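Local atomic coordinates of hypothetical protein TM1380 (Thermotoga maritima, PDB entry 1Z85), a protein that probably methylates N3 of a specific uridine in 16S ribosomal RNA, taking the methyl group from S-adenosyl-L-methionine. Residues B[51-56]-B[147-152]; B[85-90]-B[225-230]; B[156-161]-B[198-203]; B[165-170]-B[214-219]. All coordinates share one frame; numbering follows the deposited sequence.

In the fold
Contact 1 joins the PUA-family part of the chain to the methyltransferase part, whereas contacts 2, 3 and 4 all lie within the SPOUT-family methyltransferase region, with its alpha/beta knot fold. Contacts 1 and 2, with centres about 16 Å apart, reach the same parallel sheet, at strands 149-152 and 87-92. Helix 216-230 serves two of them: its start packs in contact 4 and its end in contact 2, about 17 Å away between centres, and both contacts touch the second subunit. Contact 3 meets contact 2 directly, where Val-90 CG2 packs on Phe-158 CE1 at 4.0 Å. Contacts 3 and 4 alternate along the chain, their centres about 19 Å apart.

Contact 1. Residues B[51-56]-B[147-152]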
loop_
_atom_site.group_PDB
_atom_site.type_symbol
_atom_site.label_atom_id
_atom_site.label_comp_id
_atom_site.label_asym_id
_atom_site.label_seq_id
_atom_site.Cartn_x
_atom_site.Cartn_y
_atom_site.Cartn_z
ATOM N N ASP B 51 -6.695 -8.231 25.781
ATOM C CA ASP B 51 -6.898 -9.665 25.611
ATOM C C ASP B 51 -7.219 -10.030 24.159
ATOM O O ASP B 51 -7.386 -11.177 23.863
ATOM C CB ASP B 51 -7.984 -10.191 26.558
ATOM C CG ASP B 51 -9.286 -9.464 26.422
ATOM O OD1 ASP B 51 -9.364 -8.567 25.561
ATOM O OD2 ASP B 51 -10.215 -9.762 27.203
ATOM N N GLY B 52 -7.330 -9.041 23.272
ATOM C CA GLY B 52 -7.797 -9.296 21.913
ATOM C C GLY B 52 -9.285 -9.536 21.735
ATOM O O GLY B 52 -9.733 -9.872 20.630
ATOM N N ASN B 53 -10.080 -9.378 22.791
ATOM C CA ASN B 53 -11.547 -9.439 22.659
ATOM C C ASN B 53 -12.210 -8.118 22.988
ATOM O O ASN B 53 -13.375 -8.073 23.356
ATOM C CB ASN B 53 -12.141 -10.549 23.511
ATOM C CG ASN B 53 -11.383 -11.840 23.372
ATOM O OD1 ASN B 53 -10.982 -12.434 24.376
ATOM N ND2 ASN B 53 -11.150 -12.278 22.120
ATOM N N GLY B 54 -11.476 -7.033 22.811
ATOM C CA GLY B 54 -12.044 -5.693 22.966
ATOM C C GLY B 54 -11.731 -4.996 24.272
ATOM O O GLY B 54 -12.093 -3.811 24.463
ATOM N N PHE B 55 -11.049 -5.687 25.180
ATOM C CA PHE B 55 -10.791 -5.075 26.464
ATOM C C PHE B 55 -9.383 -4.562 26.591
ATOM O O PHE B 55 -8.430 -5.093 25.979
ATOM C CB PHE B 55 -11.166 -6.017 27.608
ATOM C CG PHE B 55 -12.642 -6.293 27.675
ATOM C CD1 PHE B 55 -13.209 -7.281 26.870
ATOM C CD2 PHE B 55 -13.458 -5.547 28.492
ATOM C CE1 PHE B 55 -14.561 -7.539 26.894
ATOM C CE2 PHE B 55 -14.824 -5.803 28.531
ATOM C CZ PHE B 55 -15.375 -6.808 27.713
ATOM N N SER B 56 -9.291 -3.482 27.360
ATOM C CA SER B 56 -8.027 -2.879 27.739
ATOM C C SER B 56 -7.824 -3.067 29.255
ATOM O O SER B 56 -8.759 -2.871 30.045
ATOM C CB SER B 56 -8.029 -1.389 27.356
ATOM O OG SER B 56 -6.875 -0.728 27.834
ATOM N N PHE B 147 -9.450 -8.411 18.034
ATOM C CA PHE B 147 -8.623 -8.924 16.930
ATOM C C PHE B 147 -9.582 -9.574 15.931
ATOM O O PHE B 147 -10.595 -10.120 16.370
ATOM C CB PHE B 147 -7.631 -10.000 17.464
ATOM C CG PHE B 147 -6.502 -9.473 18.363
ATOM C CD1 PHE B 147 -6.382 -8.138 18.699
ATOM C CD2 PHE B 147 -5.578 -10.352 18.888
ATOM C CE1 PHE B 147 -5.360 -7.687 19.543
ATOM C CE2 PHE B 147 -4.535 -9.908 19.731
ATOM C CZ PHE B 147 -4.427 -8.588 20.042
ATOM N N PRO B 148 -9.253 -9.582 14.605
ATOM C CA PRO B 148 -9.991 -10.447 13.701
ATOM C C PRO B 148 -9.814 -11.921 14.070
ATOM O O PRO B 148 -8.761 -12.320 14.575
ATOM C CB PRO B 148 -9.360 -10.178 12.321
ATOM C CG PRO B 148 -8.010 -9.648 12.616
ATOM C CD PRO B 148 -8.179 -8.876 13.896
ATOM N N LYS B 149 -10.858 -12.703 13.810
ATOM C CA LYS B 149 -10.808 -14.128 13.945
ATOM C C LYS B 149 -10.139 -14.685 12.698
ATOM O O LYS B 149 -10.155 -14.030 11.677
ATOM C CB LYS B 149 -12.223 -14.722 14.051
ATOM C CG LYS B 149 -13.198 -14.039 14.992
ATOM C CD LYS B 149 -12.708 -13.894 16.424
ATOM C CE LYS B 149 -13.842 -13.348 17.342
ATOM N NZ LYS B 149 -13.371 -12.818 18.672
ATOM N N VAL B 150 -9.530 -15.877 12.806
ATOM C CA VAL B 150 -8.938 -16.604 11.670
ATOM C C VAL B 150 -9.531 -18.014 11.618
ATOM O O VAL B 150 -9.781 -18.608 12.642
ATOM C CB VAL B 150 -7.381 -16.665 11.725
ATOM C CG1 VAL B 150 -6.768 -15.220 11.658
ATOM C CG2 VAL B 150 -6.907 -17.411 12.947
ATOM N N SER B 151 -9.839 -18.482 10.404
ATOM C CA SER B 151 -10.423 -19.779 10.165
ATOM C C SER B 151 -9.855 -20.340 8.855
ATOM O O SER B 151 -9.255 -19.590 8.032
ATOM C CB SER B 151 -11.932 -19.637 10.006
ATOM O OG SER B 151 -12.508 -19.023 11.151
ATOM N N PHE B 152 -9.997 -21.648 8.689
ATOM C CA PHE B 152 -9.785 -22.283 7.403
ATOM C C PHE B 152 -11.113 -22.254 6.656
ATOM O O PHE B 152 -12.174 -22.172 7.266
ATOM C CB PHE B 152 -9.322 -23.724 7.537
ATOM C CG PHE B 152 -7.986 -23.896 8.213
ATOM C CD1 PHE B 152 -6.824 -23.527 7.565
ATOM C CD2 PHE B 152 -7.897 -24.501 9.490
ATOM C CE1 PHE B 152 -5.603 -23.709 8.160
ATOM C CE2 PHE B 152 -6.653 -24.687 10.097
ATOM C CZ PHE B 152 -5.501 -24.269 9.421
HETATM O O HOH W 1 -10.975 -11.486 18.612
#
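The side chain of Phe-147 leaves the backbone with CG anti to its own carbonyl carbon (chi1 -70°), and this lays one face of the ring against Gly-52. CA of Gly-52 stands 3.6 Å from the centroid of the Phe-147 ring and only 6° off the ring normal, a CH-pi contact aimed at the middle of the ring. Gly-52 has a positive phi, and a side chain on it would run into the ring. The backbones meet too: Phe-147 N donates to Gly-52 O over 3.0 Å, nearly straight at 175°, with the donor above the carbonyl plane. One water bridges the two backbones and the lysine, giving hydrogens to Gly-52 O and Phe-147 O and accepting from Lys-149 NZ at 2.7 Å; a bend at chi2 helps bring the lysine end round to it. Behind Gly-52, an Asx turn holds the loop in shape, as Asn-53 N donates to Asp-51 OD1 at 3.0 Å. An alanine in place of Phe-147 takes the ring away from Gly-52 CA and would probably open a gap between the two parts of the chain. Phe-147 also packs on Val-135 and Ala-139 of helix 128-142 and meets the ring of Tyr-18, while strand 149-152 runs parallel to strand 113-117 and Gly-54 bonds through its backbone to Lys-79 and Glu-80, just after strand 69-78.

Contact 2. Residues B[85-90]-B[225-230]; sequences EKLSVV and GYIALK
An extended strand, 87-90, faces the last turns of a helix here, their backbones coming nearest at Leu-87 and Ala-228, whose CA atoms are 7.6 Å apart. This is helix-on-sheet packing in the alpha/beta knot fold of the SPOUT methyltransferases: the C-terminal helix 216-230 lies against the parallel sheet, and strand 87-92 is one of the inner strands beneath it. Leu-87 carries the strand side of the contact. Its CB points toward the helix, and with CG anti to the backbone N (chi1 174°) both methyls reach it, each to a different residue. CD1 goes to Ile-227 and CD2 to Ala-228, so one leucine spans two successive residues of the helix. The side chains of Leu-87 and Ile-227 cross at about a right angle. All three residues are buried, and the joint between them is purely apolar. Ile-227 also rests on Ile-182 and Val-184 of strand 182-186, so the helix spans two adjacent strands of the sheet; Leu-87 touches Ile-182 as well. Nearby, Tyr-226 packs on Tyr-226 of the second subunit and Leu-229 on Gln-171 of that subunit, which puts this part of the helix in the interface between the two subunits. Across the joint the methyls sit at van der Waals range: CD2 of Leu-87 is 4.2 Å from CB of Ala-228, and CD1 of Leu-87 is 4.0 Å from CG2 of Ile-227.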
loop_
_atom_site.group_PDB
_atom_site.type_symbol
_atom_site.label_atom_id
_atom_site.label_comp_id
_atom_site.label_asym_id
_atom_site.label_seq_id
_atom_site.Cartn_x
_atom_site.Cartn_y
_atom_site.Cartn_z
ATOM N N GLU B 85 -22.445 -5.779 11.553
ATOM C CA GLU B 85 -22.139 -6.281 10.211
ATOM C C GLU B 85 -20.638 -6.477 9.940
ATOM O O GLU B 85 -19.803 -5.601 10.140
ATOM C CB GLU B 85 -22.940 -5.534 9.144
ATOM C CG GLU B 85 -22.239 -4.764 8.069
ATOM C CD GLU B 85 -23.282 -4.066 7.184
ATOM O OE1 GLU B 85 -24.352 -4.680 6.968
ATOM O OE2 GLU B 85 -23.053 -2.909 6.752
ATOM N N LYS B 86 -20.307 -7.696 9.555
ATOM C CA LYS B 86 -18.922 -8.120 9.501
ATOM C C LYS B 86 -18.378 -7.904 8.097
ATOM O O LYS B 86 -19.096 -8.040 7.098
ATOM C CB LYS B 86 -18.747 -9.592 9.888
ATOM C CG LYS B 86 -19.495 -10.059 11.138
ATOM C CD LYS B 86 -18.581 -10.460 12.302
ATOM C CE LYS B 86 -19.412 -10.955 13.512
ATOM N NZ LYS B 86 -20.426 -9.953 13.998
ATOM N N LEU B 87 -17.095 -7.544 8.060
ATOM C CA LEU B 87 -16.294 -7.568 6.847
ATOM C C LEU B 87 -15.381 -8.799 6.903
ATOM O O LEU B 87 -14.557 -8.945 7.807
ATOM C CB LEU B 87 -15.496 -6.277 6.750
ATOM C CG LEU B 87 -14.485 -6.221 5.593
ATOM C CD1 LEU B 87 -15.166 -6.361 4.250
ATOM C CD2 LEU B 87 -13.723 -4.943 5.658
ATOM N N SER B 88 -15.533 -9.686 5.935
ATOM C CA SER B 88 -14.756 -10.932 5.882
ATOM C C SER B 88 -13.853 -10.891 4.635
ATOM O O SER B 88 -14.243 -10.338 3.611
ATOM C CB SER B 88 -15.688 -12.159 5.847
ATOM O OG SER B 88 -16.558 -12.148 6.969
ATOM N N VAL B 89 -12.652 -11.458 4.745
ATOM C CA VAL B 89 -11.752 -11.582 3.617
ATOM C C VAL B 89 -11.281 -13.028 3.508
ATOM O O VAL B 89 -10.881 -13.634 4.493
ATOM C CB VAL B 89 -10.548 -10.619 3.781
ATOM C CG1 VAL B 89 -9.597 -10.737 2.653
ATOM C CG2 VAL B 89 -11.027 -9.112 3.845
ATOM N N VAL B 90 -11.299 -13.565 2.295
ATOM C CA VAL B 90 -10.664 -14.858 2.000
ATOM C C VAL B 90 -9.266 -14.574 1.498
ATOM O O VAL B 90 -9.107 -13.911 0.454
ATOM C CB VAL B 90 -11.403 -15.626 0.938
ATOM C CG1 VAL B 90 -10.672 -16.896 0.604
ATOM C CG2 VAL B 90 -12.816 -15.911 1.422
ATOM N N GLY B 225 -9.294 -1.708 1.196
ATOM C CA GLY B 225 -9.341 -0.406 1.861
ATOM C C GLY B 225 -10.460 0.507 1.437
ATOM O O GLY B 225 -11.050 1.202 2.277
ATOM N N TYR B 226 -10.774 0.516 0.143
ATOM C CA TYR B 226 -11.939 1.242 -0.337
ATOM C C TYR B 226 -13.231 0.681 0.254
ATOM O O TYR B 226 -14.114 1.417 0.684
ATOM C CB TYR B 226 -12.021 1.162 -1.849
ATOM C CG TYR B 226 -13.348 1.658 -2.411
ATOM C CD1 TYR B 226 -13.690 3.026 -2.396
ATOM C CD2 TYR B 226 -14.262 0.770 -2.933
ATOM C CE1 TYR B 226 -14.915 3.472 -2.908
ATOM C CE2 TYR B 226 -15.467 1.203 -3.461
ATOM C CZ TYR B 226 -15.792 2.535 -3.444
ATOM O OH TYR B 226 -17.014 2.910 -3.966
ATOM N N ILE B 227 -13.360 -0.637 0.213
ATOM C CA ILE B 227 -14.505 -1.297 0.775
ATOM C C ILE B 227 -14.647 -1.000 2.288
ATOM O O ILE B 227 -15.699 -0.664 2.752
ATOM C CB ILE B 227 -14.444 -2.828 0.466
ATOM C CG1 ILE B 227 -14.729 -3.070 -1.034
ATOM C CG2 ILE B 227 -15.468 -3.579 1.341
ATOM C CD1 ILE B 227 -14.200 -4.371 -1.641
ATOM N N ALA B 228 -13.576 -1.124 3.055
ATOM C CA ALA B 228 -13.592 -0.818 4.481
ATOM C C ALA B 228 -13.994 0.604 4.763
ATOM O O ALA B 228 -14.712 0.893 5.699
ATOM C CB ALA B 228 -12.206 -1.079 5.051
ATOM N N LEU B 229 -13.481 1.513 3.945
ATOM C CA LEU B 229 -13.854 2.927 3.992
ATOM C C LEU B 229 -15.339 3.149 3.817
ATOM O O LEU B 229 -15.962 3.839 4.606
ATOM C CB LEU B 229 -13.140 3.668 2.879
ATOM C CG LEU B 229 -11.998 4.600 3.255
ATOM C CD1 LEU B 229 -11.477 5.294 1.963
ATOM C CD2 LEU B 229 -12.434 5.639 4.260
ATOM N N LYS B 230 -15.881 2.583 2.739
ATOM C CA LYS B 230 -17.301 2.690 2.378
ATOM C C LYS B 230 -18.167 2.081 3.501
ATOM O O LYS B 230 -19.158 2.639 3.901
ATOM C CB LYS B 230 -17.537 1.977 1.033
ATOM C CG LYS B 230 -18.535 2.614 0.095
ATOM C CD LYS B 230 -18.105 3.977 -0.426
#

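Contact 3. Residues B[156-161]-B[198-203]; sequences LEFSGN and ELLRSS
The loop that leads from strand 149-152 into strand 161-165 lies against helix 194-201 and the residues after it, and Leu-156, Leu-199 and Leu-200 carry most of the contact. The CB of Leu-156 points toward the helix. It meets Leu-199 CD1 at 4.1 Å, and the other methyl of Leu-199, CD2, comes to 3.5 Å from the backbone O of Leu-156, so Leu-199 rests on both the main chain and the side chain of Leu-156. Further out, Leu-156 CD1 touches Leu-200 CD1 at 4.2 Å, and the two side chains cross obliquely. With CG anti to the carbonyl carbon (chi1 -69°), the Leu-200 side chain ends at the loop, although its CB does not point there; its second methyl, CD2, arrives at the ring edge, near the ring plane, 4.3 Å from Phe-158 CE2. Both partners belong to the methyltransferase region with its alpha/beta knot fold, and the loop leads on into the sheet, where Asn-161 pairs through its backbone with Thr-183 of strand 182-186. Leu-156 also packs on Phe-119, and Leu-200 on Phe-192. Leu-199 O is gripped twice, by Ser-203 OG at 2.9 Å, tilted only 19° from the carbonyl plane, and by Ser-202 OG from well above that plane. Past the apolar patch, a single water bridges the two backbones, donating to Ser-203 O at 2.9 Å and, over a longer 3.2 Å, to Gly-160 O.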
loop_
_atom_site.group_PDB
_atom_site.type_symbol
_atom_site.label_atom_id
_atom_site.label_comp_id
_atom_site.label_asym_id
_atom_site.label_seq_id
_atom_site.Cartn_x
_atom_site.Cartn_y
_atom_site.Cartn_z
ATOM N N LEU B 156 -15.249 -22.526 -1.781
ATOM C CA LEU B 156 -15.651 -21.196 -2.187
ATOM C C LEU B 156 -17.179 -21.137 -2.311
ATOM O O LEU B 156 -17.742 -20.948 -3.405
ATOM C CB LEU B 156 -14.990 -20.800 -3.492
ATOM C CG LEU B 156 -13.477 -20.627 -3.432
ATOM C CD1 LEU B 156 -12.993 -20.443 -4.882
ATOM C CD2 LEU B 156 -13.031 -19.471 -2.536
ATOM N N GLU B 157 -17.827 -21.272 -1.163
ATOM C CA GLU B 157 -19.251 -21.182 -1.039
ATOM C C GLU B 157 -19.552 -20.161 0.050
ATOM O O GLU B 157 -18.914 -20.138 1.092
ATOM C CB GLU B 157 -19.803 -22.541 -0.707
ATOM C CG GLU B 157 -19.808 -23.485 -1.910
ATOM C CD GLU B 157 -20.198 -24.903 -1.553
ATOM O OE1 GLU B 157 -20.451 -25.170 -0.359
ATOM O OE2 GLU B 157 -20.233 -25.759 -2.464
ATOM N N PHE B 158 -20.493 -19.273 -0.215
ATOM C CA PHE B 158 -20.737 -18.144 0.662
ATOM C C PHE B 158 -22.204 -17.796 0.688
ATOM O O PHE B 158 -22.987 -18.257 -0.150
ATOM C CB PHE B 158 -20.001 -16.872 0.185
ATOM C CG PHE B 158 -18.592 -17.094 -0.203
ATOM C CD1 PHE B 158 -17.624 -17.261 0.757
ATOM C CD2 PHE B 158 -18.219 -17.119 -1.534
ATOM C CE1 PHE B 158 -16.301 -17.480 0.404
ATOM C CE2 PHE B 158 -16.881 -17.327 -1.887
ATOM C CZ PHE B 158 -15.931 -17.506 -0.895
ATOM N N SER B 159 -22.544 -16.951 1.649
ATOM C CA SER B 159 -23.791 -16.235 1.610
ATOM C C SER B 159 -23.550 -14.710 1.623
ATOM O O SER B 159 -22.495 -14.192 2.053
ATOM C CB SER B 159 -24.702 -16.681 2.759
ATOM O OG SER B 159 -24.341 -16.019 3.958
ATOM N N GLY B 160 -24.524 -14.007 1.091
ATOM C CA GLY B 160 -24.491 -12.573 1.067
ATOM C C GLY B 160 -23.687 -12.025 -0.092
ATOM O O GLY B 160 -23.378 -12.712 -1.063
ATOM N N ASN B 161 -23.363 -10.756 0.044
ATOM C CA ASN B 161 -22.637 -9.999 -0.953
ATOM C C ASN B 161 -21.192 -10.472 -0.966
ATOM O O ASN B 161 -20.543 -10.394 0.054
ATOM C CB ASN B 161 -22.712 -8.515 -0.553
ATOM C CG ASN B 161 -22.568 -7.583 -1.715
ATOM O OD1 ASN B 161 -22.042 -7.949 -2.757
ATOM N ND2 ASN B 161 -23.024 -6.365 -1.535
ATOM N N GLU B 198 -15.527 -20.085 -12.824
ATOM C CA GLU B 198 -16.946 -20.334 -13.057
ATOM C C GLU B 198 -17.711 -20.225 -11.764
ATOM O O GLU B 198 -18.743 -19.596 -11.720
ATOM C CB GLU B 198 -17.201 -21.719 -13.694
ATOM N N LEU B 199 -17.189 -20.823 -10.714
ATOM C CA LEU B 199 -17.804 -20.787 -9.404
ATOM C C LEU B 199 -17.968 -19.376 -8.861
ATOM O O LEU B 199 -18.976 -19.063 -8.227
ATOM C CB LEU B 199 -16.938 -21.565 -8.415
ATOM C CG LEU B 199 -17.648 -22.461 -7.407
ATOM C CD1 LEU B 199 -16.614 -23.107 -6.437
ATOM C CD2 LEU B 199 -18.725 -21.672 -6.656
ATOM N N LEU B 200 -16.961 -18.534 -9.084
ATOM C CA LEU B 200 -16.946 -17.155 -8.573
ATOM C C LEU B 200 -17.641 -16.122 -9.453
ATOM O O LEU B 200 -18.081 -15.086 -8.947
ATOM C CB LEU B 200 -15.516 -16.698 -8.363
ATOM C CG LEU B 200 -14.801 -17.405 -7.223
ATOM C CD1 LEU B 200 -13.342 -17.125 -7.366
ATOM C CD2 LEU B 200 -15.357 -16.966 -5.855
ATOM N N ARG B 201 -17.721 -16.375 -10.763
ATOM C CA ARG B 201 -18.463 -15.481 -11.669
ATOM C C ARG B 201 -19.948 -15.595 -11.340
ATOM O O ARG B 201 -20.653 -14.588 -11.157
ATOM C CB ARG B 201 -18.242 -15.863 -13.140
ATOM C CG ARG B 201 -16.824 -15.591 -13.665
ATOM N N SER B 202 -20.389 -16.843 -11.251
ATOM C CA SER B 202 -21.748 -17.188 -10.933
ATOM C C SER B 202 -22.233 -16.807 -9.541
ATOM O O SER B 202 -23.431 -16.794 -9.310
ATOM C CB SER B 202 -21.941 -18.711 -11.105
ATOM O OG SER B 202 -21.573 -19.393 -9.918
ATOM N N SER B 203 -21.342 -16.551 -8.597
ATOM C CA SER B 203 -21.770 -16.330 -7.205
ATOM C C SER B 203 -21.343 -14.985 -6.596
ATOM O O SER B 203 -21.835 -14.594 -5.521
ATOM C CB SER B 203 -21.225 -17.461 -6.327
ATOM O OG SER B 203 -19.825 -17.302 -6.103
HETATM O O HOH W 2 -22.711 -12.120 -4.178
#

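Contact 4. Residues B[165-170]-B[214-219]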
loop_
_atom_site.group_PDB
_atom_site.type_symbol
_atom_site.label_atom_id
_atom_site.label_comp_id
_atom_site.label_asym_id
_atom_site.label_seq_id
_atom_site.Cartn_x
_atom_site.Cartn_y
_atom_site.Cartn_z
ATOM N N LEU B 165 -11.629 -10.036 -5.905
ATOM C CA LEU B 165 -10.459 -9.390 -6.471
ATOM C C LEU B 165 -9.622 -10.372 -7.338
ATOM O O LEU B 165 -8.792 -11.136 -6.824
ATOM C CB LEU B 165 -9.570 -8.818 -5.353
ATOM C CG LEU B 165 -8.191 -8.255 -5.758
ATOM C CD1 LEU B 165 -8.292 -7.245 -6.934
ATOM C CD2 LEU B 165 -7.521 -7.636 -4.518
ATOM N N ASP B 166 -9.845 -10.314 -8.640
ATOM C CA ASP B 166 -9.045 -11.014 -9.633
ATOM C C ASP B 166 -7.792 -10.167 -9.876
ATOM O O ASP B 166 -7.861 -9.040 -10.394
ATOM C CB ASP B 166 -9.854 -11.156 -10.938
ATOM C CG ASP B 166 -9.139 -11.986 -12.005
ATOM O OD1 ASP B 166 -8.083 -12.596 -11.723
ATOM O OD2 ASP B 166 -9.636 -12.023 -13.146
ATOM N N LEU B 167 -6.647 -10.696 -9.481
ATOM C CA LEU B 167 -5.413 -9.920 -9.524
ATOM C C LEU B 167 -4.905 -9.743 -10.948
ATOM O O LEU B 167 -4.212 -8.775 -11.224
ATOM C CB LEU B 167 -4.339 -10.582 -8.651
ATOM C CG LEU B 167 -4.633 -10.627 -7.138
ATOM C CD1 LEU B 167 -3.691 -11.600 -6.459
ATOM C CD2 LEU B 167 -4.545 -9.222 -6.514
ATOM N N ASP B 168 -5.273 -10.664 -11.840
ATOM C CA ASP B 168 -4.818 -10.628 -13.239
ATOM C C ASP B 168 -5.697 -9.734 -14.151
ATOM O O ASP B 168 -5.381 -9.538 -15.330
ATOM C CB ASP B 168 -4.707 -12.057 -13.827
ATOM C CG ASP B 168 -3.693 -12.956 -13.071
ATOM O OD1 ASP B 168 -2.835 -12.436 -12.311
ATOM O OD2 ASP B 168 -3.756 -14.196 -13.253
ATOM N N ALA B 169 -6.787 -9.193 -13.600
ATOM C CA ALA B 169 -7.615 -8.189 -14.285
ATOM C C ALA B 169 -8.265 -7.222 -13.281
ATOM O O ALA B 169 -8.858 -7.651 -12.294
ATOM C CB ALA B 169 -8.693 -8.880 -15.109
ATOM N N SER B 170 -8.164 -5.917 -13.524
ATOM C CA SER B 170 -9.020 -4.965 -12.792
ATOM C C SER B 170 -10.389 -4.902 -13.499
ATOM O O SER B 170 -10.483 -5.007 -14.728
ATOM C CB SER B 170 -8.371 -3.568 -12.673
ATOM O OG SER B 170 -8.868 -2.840 -11.546
ATOM N N LEU B 214 -2.451 -3.398 -11.484
ATOM C CA LEU B 214 -1.530 -2.887 -10.444
ATOM C C LEU B 214 -0.685 -3.973 -9.749
ATOM O O LEU B 214 -1.058 -5.134 -9.744
ATOM C CB LEU B 214 -2.322 -2.157 -9.351
ATOM C CG LEU B 214 -2.900 -0.788 -9.680
ATOM C CD1 LEU B 214 -3.902 -0.416 -8.577
ATOM C CD2 LEU B 214 -1.780 0.280 -9.903
ATOM N N ARG B 215 0.461 -3.539 -9.202
ATOM C CA ARG B 215 1.217 -4.226 -8.147
ATOM C C ARG B 215 0.257 -4.874 -7.161
ATOM O O ARG B 215 -0.682 -4.237 -6.688
ATOM C CB ARG B 215 2.062 -3.188 -7.392
ATOM C CG ARG B 215 3.445 -3.617 -6.911
ATOM C CD ARG B 215 4.505 -2.473 -7.151
ATOM N N PHE B 216 0.484 -6.164 -6.897
ATOM C CA PHE B 216 -0.257 -6.949 -5.893
ATOM C C PHE B 216 -0.556 -6.149 -4.606
ATOM O O PHE B 216 -1.694 -6.050 -4.196
ATOM C CB PHE B 216 0.546 -8.232 -5.603
ATOM C CG PHE B 216 0.252 -8.874 -4.288
ATOM C CD1 PHE B 216 -0.907 -9.589 -4.100
ATOM C CD2 PHE B 216 1.155 -8.737 -3.218
ATOM C CE1 PHE B 216 -1.198 -10.138 -2.859
ATOM C CE2 PHE B 216 0.886 -9.286 -1.980
ATOM C CZ PHE B 216 -0.287 -9.994 -1.797
ATOM N N GLU B 217 0.465 -5.604 -3.955
ATOM C CA GLU B 217 0.264 -4.957 -2.654
ATOM C C GLU B 217 -0.622 -3.731 -2.758
ATOM O O GLU B 217 -1.423 -3.436 -1.870
ATOM C CB GLU B 217 1.610 -4.601 -2.023
ATOM C CG GLU B 217 2.457 -5.828 -1.546
ATOM C CD GLU B 217 3.662 -5.446 -0.632
ATOM O OE1 GLU B 217 3.893 -4.216 -0.363
ATOM O OE2 GLU B 217 4.353 -6.400 -0.159
ATOM N N THR B 218 -0.503 -3.014 -3.864
ATOM C CA THR B 218 -1.334 -1.820 -4.107
ATOM C C THR B 218 -2.797 -2.167 -4.394
ATOM O O THR B 218 -3.725 -1.579 -3.800
ATOM C CB THR B 218 -0.706 -0.985 -5.234
ATOM O OG1 THR B 218 0.626 -0.651 -4.858
ATOM C CG2 THR B 218 -1.451 0.308 -5.470
ATOM N N ALA B 219 -3.023 -3.110 -5.299
ATOM C CA ALA B 219 -4.390 -3.579 -5.588
ATOM C C ALA B 219 -5.134 -4.074 -4.348
ATOM O O ALA B 219 -6.339 -3.857 -4.220
ATOM C CB ALA B 219 -4.364 -4.706 -6.594
#
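Leu-167 comes at Phe-216 from the side: its CD1 sits at the edge of the phenylalanine ring, near the ring plane, 4.2 Å from Phe-216 CD1. The two side chains pass each other at a slant, and the leucine does not lie over the ring. The first torsions differ: Phe-216 has CG anti to its backbone N (chi1 158°), whereas Leu-167 has CG anti to the carbonyl carbon (chi1 -65°), which helps turn its methyls to the ring although its CB does not point there. The CA atoms of this pair are 7.0 Å apart, the closest backbone approach between 165-170 and 214-219. Leu-165 makes the second touch. Its CB points toward the helix, and its CD2 comes to 4.0 Å from the backbone O of Ala-219, whose CB in turn points back toward the loop. On the loop side, Asp-166 to Ala-169 form a type I beta turn, closed by a weak bond of 3.4 Å from Ala-169 N to Asp-166 O; the carboxylate of Asp-166 is paired with Arg-197 through a salt bridge. Arg-98 lies against the same Leu-167 and Phe-216 pair, packing on Leu-167 and making a cation-pi contact with Phe-216. Thr-218 meanwhile bonds to Glu-108 of the second subunit. The helix opens here with Arg-215 as its N-cap residue, and the loop after strand 161-165 packs on that first turn: a strand-end loop against the start of the C-terminal helix in the alpha/beta knot of this SPOUT-family domain.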